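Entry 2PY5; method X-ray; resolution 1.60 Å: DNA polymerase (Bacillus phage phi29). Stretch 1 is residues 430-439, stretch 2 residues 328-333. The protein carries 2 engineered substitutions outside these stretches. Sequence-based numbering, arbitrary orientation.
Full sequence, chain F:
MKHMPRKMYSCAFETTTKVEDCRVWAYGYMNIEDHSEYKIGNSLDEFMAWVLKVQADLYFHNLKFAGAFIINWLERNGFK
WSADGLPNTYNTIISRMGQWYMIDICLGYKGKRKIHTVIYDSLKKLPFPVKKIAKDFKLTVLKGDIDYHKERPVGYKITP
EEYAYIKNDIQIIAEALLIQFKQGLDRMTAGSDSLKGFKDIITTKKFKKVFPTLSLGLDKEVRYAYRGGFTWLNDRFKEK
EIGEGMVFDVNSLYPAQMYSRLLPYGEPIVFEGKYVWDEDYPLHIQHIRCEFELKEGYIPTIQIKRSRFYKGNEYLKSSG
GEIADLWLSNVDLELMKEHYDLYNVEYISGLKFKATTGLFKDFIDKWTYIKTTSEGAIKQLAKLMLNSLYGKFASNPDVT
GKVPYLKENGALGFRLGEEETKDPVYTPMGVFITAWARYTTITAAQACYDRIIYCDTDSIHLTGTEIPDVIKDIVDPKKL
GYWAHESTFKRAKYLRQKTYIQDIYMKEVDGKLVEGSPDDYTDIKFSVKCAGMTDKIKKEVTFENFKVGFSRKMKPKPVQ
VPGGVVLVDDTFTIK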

# COMPACT_ATOMS: atom_id res chain seq x y z
N GLY F 430 12.19 9.87 4.07
CA GLY F 430 10.96 9.18 4.45
C GLY F 430 10.52 9.54 5.87
O GLY F 430 9.34 9.81 6.13
N VAL F 431 11.48 9.53 6.79
CA VAL F 431 11.18 9.84 8.19
C VAL F 431 10.47 11.19 8.31
O VAL F 431 9.46 11.34 8.99
CB VAL F 431 12.47 9.85 9.04
CG1 VAL F 431 12.26 10.56 10.37
CG2 VAL F 431 13.01 8.41 9.21
N PHE F 432 11.00 12.21 7.61
CA PHE F 432 10.45 13.54 7.72
C PHE F 432 9.19 13.80 6.89
O PHE F 432 8.34 14.59 7.28
CB PHE F 432 11.53 14.58 7.42
CG PHE F 432 12.40 14.84 8.61
CD1 PHE F 432 13.52 14.04 8.87
CD2 PHE F 432 12.08 15.84 9.51
CE1 PHE F 432 14.30 14.29 9.99
CE2 PHE F 432 12.87 16.07 10.64
CZ PHE F 432 13.97 15.29 10.87
N ILE F 433 9.05 13.10 5.78
CA ILE F 433 7.83 13.26 5.00
C ILE F 433 6.64 12.77 5.81
O ILE F 433 5.62 13.47 5.91
CB ILE F 433 7.92 12.59 3.63
CG1 ILE F 433 8.87 13.38 2.70
CG2 ILE F 433 6.51 12.50 2.98
CD1 ILE F 433 9.28 12.61 1.45
N THR F 434 6.77 11.59 6.44
CA THR F 434 5.65 11.07 7.24
C THR F 434 5.47 11.88 8.54
O THR F 434 4.33 12.09 8.99
CB THR F 434 5.78 9.59 7.52
OG1 THR F 434 6.93 9.34 8.34
CG2 THR F 434 5.86 8.78 6.22
N ALA F 435 6.57 12.39 9.11
CA ALA F 435 6.49 13.21 10.32
C ALA F 435 5.71 14.50 10.08
O ALA F 435 4.82 14.85 10.84
CB ALA F 435 7.89 13.51 10.89
N TRP F 436 6.03 15.18 8.99
CA TRP F 436 5.28 16.37 8.65
C TRP F 436 3.81 16.05 8.35
O TRP F 436 2.94 16.88 8.65
CB TRP F 436 5.94 17.06 7.45
CG TRP F 436 7.13 17.92 7.79
CD1 TRP F 436 8.41 17.80 7.32
CD2 TRP F 436 7.13 19.09 8.62
NE1 TRP F 436 9.21 18.80 7.83
CE2 TRP F 436 8.44 19.61 8.62
CE3 TRP F 436 6.14 19.75 9.36
CZ2 TRP F 436 8.79 20.73 9.35
CZ3 TRP F 436 6.49 20.87 10.07
CH2 TRP F 436 7.81 21.35 10.06
N ALA F 437 3.54 14.91 7.72
CA ALA F 437 2.17 14.50 7.43
C ALA F 437 1.40 14.31 8.76
O ALA F 437 0.28 14.83 8.94
CB ALA F 437 2.16 13.25 6.65
N ARG F 438 2.02 13.62 9.71
CA ARG F 438 1.40 13.45 11.02
C ARG F 438 1.16 14.79 11.69
O ARG F 438 0.09 15.04 12.26
CB ARG F 438 2.25 12.56 11.95
CG ARG F 438 2.27 11.14 11.57
CD ARG F 438 2.93 10.28 12.65
NE ARG F 438 4.35 10.54 12.77
CZ ARG F 438 5.29 10.10 11.94
NH1 ARG F 438 4.98 9.34 10.90
NH2 ARG F 438 6.56 10.39 12.15
N TYR F 439 2.16 15.67 11.62
CA TYR F 439 2.07 17.00 12.20
C TYR F 439 0.86 17.74 11.63
O TYR F 439 0.11 18.39 12.36
CB TYR F 439 3.37 17.78 11.91
CG TYR F 439 3.36 19.20 12.36
CD1 TYR F 439 3.76 19.53 13.64
CD2 TYR F 439 2.93 20.23 11.52
CE1 TYR F 439 3.74 20.83 14.07
CE2 TYR F 439 2.91 21.54 11.94
CZ TYR F 439 3.31 21.83 13.22
OH TYR F 439 3.31 23.15 13.68
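Stretch 2 328-333: LSNVDL

The carboxylate of Asp332 does two jobs at once: it pairs with Arg438 across the contact and accepts a hydrogen bond from Ser329, the N-cap residue of its own helix. Arg438 NH2 donates to Asp332 OD2 at 2.9 Å, and Arg438 NE reaches Asp332 OD1 at 3.2 Å, so the planar guanidinium, approached at its edge, can meet both oxygens in a salt bridge. Within stretch 2, Ser329 OG accepts from Asp332 N at 3.1 Å, the classic role of serine at an N-cap, and donates to Asp332 OD2 at 2.7 Å.

Stretch 2 is the end of a strand, Leu328 and Ser329, turning into a helix from Asn330, laid against the continuous helix of stretch 1. Its register climbs with that helix: Ser329 CA lies 6.9 Å from Phe432 CA, and Val331 CA 6.2 Å from Ala435 CA. The small methyl of Ala435 permits this approach, Ala435 CB standing 4.1 Å from Val331 CB.

Val331 is the knob, its branched side chain set among Phe432, Ala435, Trp436 and Tyr439. Val331 CG2 packs over the indole face, 3.8 Å from Trp436 CE2, while Val331 CG1 lies 3.6 Å from Tyr439 CB. Phe432 suits both neighbours: its flat face takes a CH group, Ser329 CB, 3.8 Å from Phe432 CZ, and its C-H edge a carbonyl oxygen, Asn330 OD1, 3.2 Å from Phe432 CE2.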

# COMPACT_ATOMS: atom_id res chain seq x y z
N LEU F 328 13.20 9.98 17.57
CA LEU F 328 12.17 10.90 17.08
C LEU F 328 12.75 11.99 16.21
O LEU F 328 13.72 12.64 16.58
CB LEU F 328 11.44 11.58 18.25
CG LEU F 328 10.74 10.64 19.26
CD1 LEU F 328 10.21 11.44 20.41
CD2 LEU F 328 9.63 9.90 18.57
N SER F 329 12.11 12.21 15.06
CA SER F 329 12.37 13.44 14.31
C SER F 329 12.07 14.65 15.20
O SER F 329 11.27 14.57 16.14
CB SER F 329 11.48 13.49 13.06
OG SER F 329 10.12 13.77 13.39
N ASN F 330 12.65 15.81 14.90
CA ASN F 330 12.35 16.99 15.71
C ASN F 330 10.86 17.37 15.66
O ASN F 330 10.33 17.94 16.62
CB ASN F 330 13.24 18.20 15.33
CG ASN F 330 13.15 18.59 13.87
OD1 ASN F 330 13.79 17.98 13.02
ND2 ASN F 330 12.37 19.65 13.58
N VAL F 331 10.21 17.06 14.54
CA VAL F 331 8.80 17.34 14.37
C VAL F 331 8.01 16.49 15.40
O VAL F 331 7.15 17.00 16.12
CB VAL F 331 8.34 16.98 12.96
CG1 VAL F 331 6.84 17.15 12.83
CG2 VAL F 331 9.05 17.89 11.91
N ASP F 332 8.30 15.20 15.44
CA ASP F 332 7.62 14.31 16.40
C ASP F 332 7.97 14.63 17.85
O ASP F 332 7.11 14.55 18.75
CB ASP F 332 7.96 12.84 16.10
CG ASP F 332 7.40 12.37 14.78
OD1 ASP F 332 6.18 12.36 14.62
OD2 ASP F 332 8.19 11.98 13.89
N LEU F 333 9.23 15.00 18.08
CA LEU F 333 9.71 15.32 19.42
C LEU F 333 9.01 16.58 19.95
O LEU F 333 8.57 16.64 21.11
CB LEU F 333 11.23 15.52 19.40
CG LEU F 333 11.83 15.97 20.72
CD1 LEU F 333 11.63 14.91 21.81
CD2 LEU F 333 13.30 16.29 20.56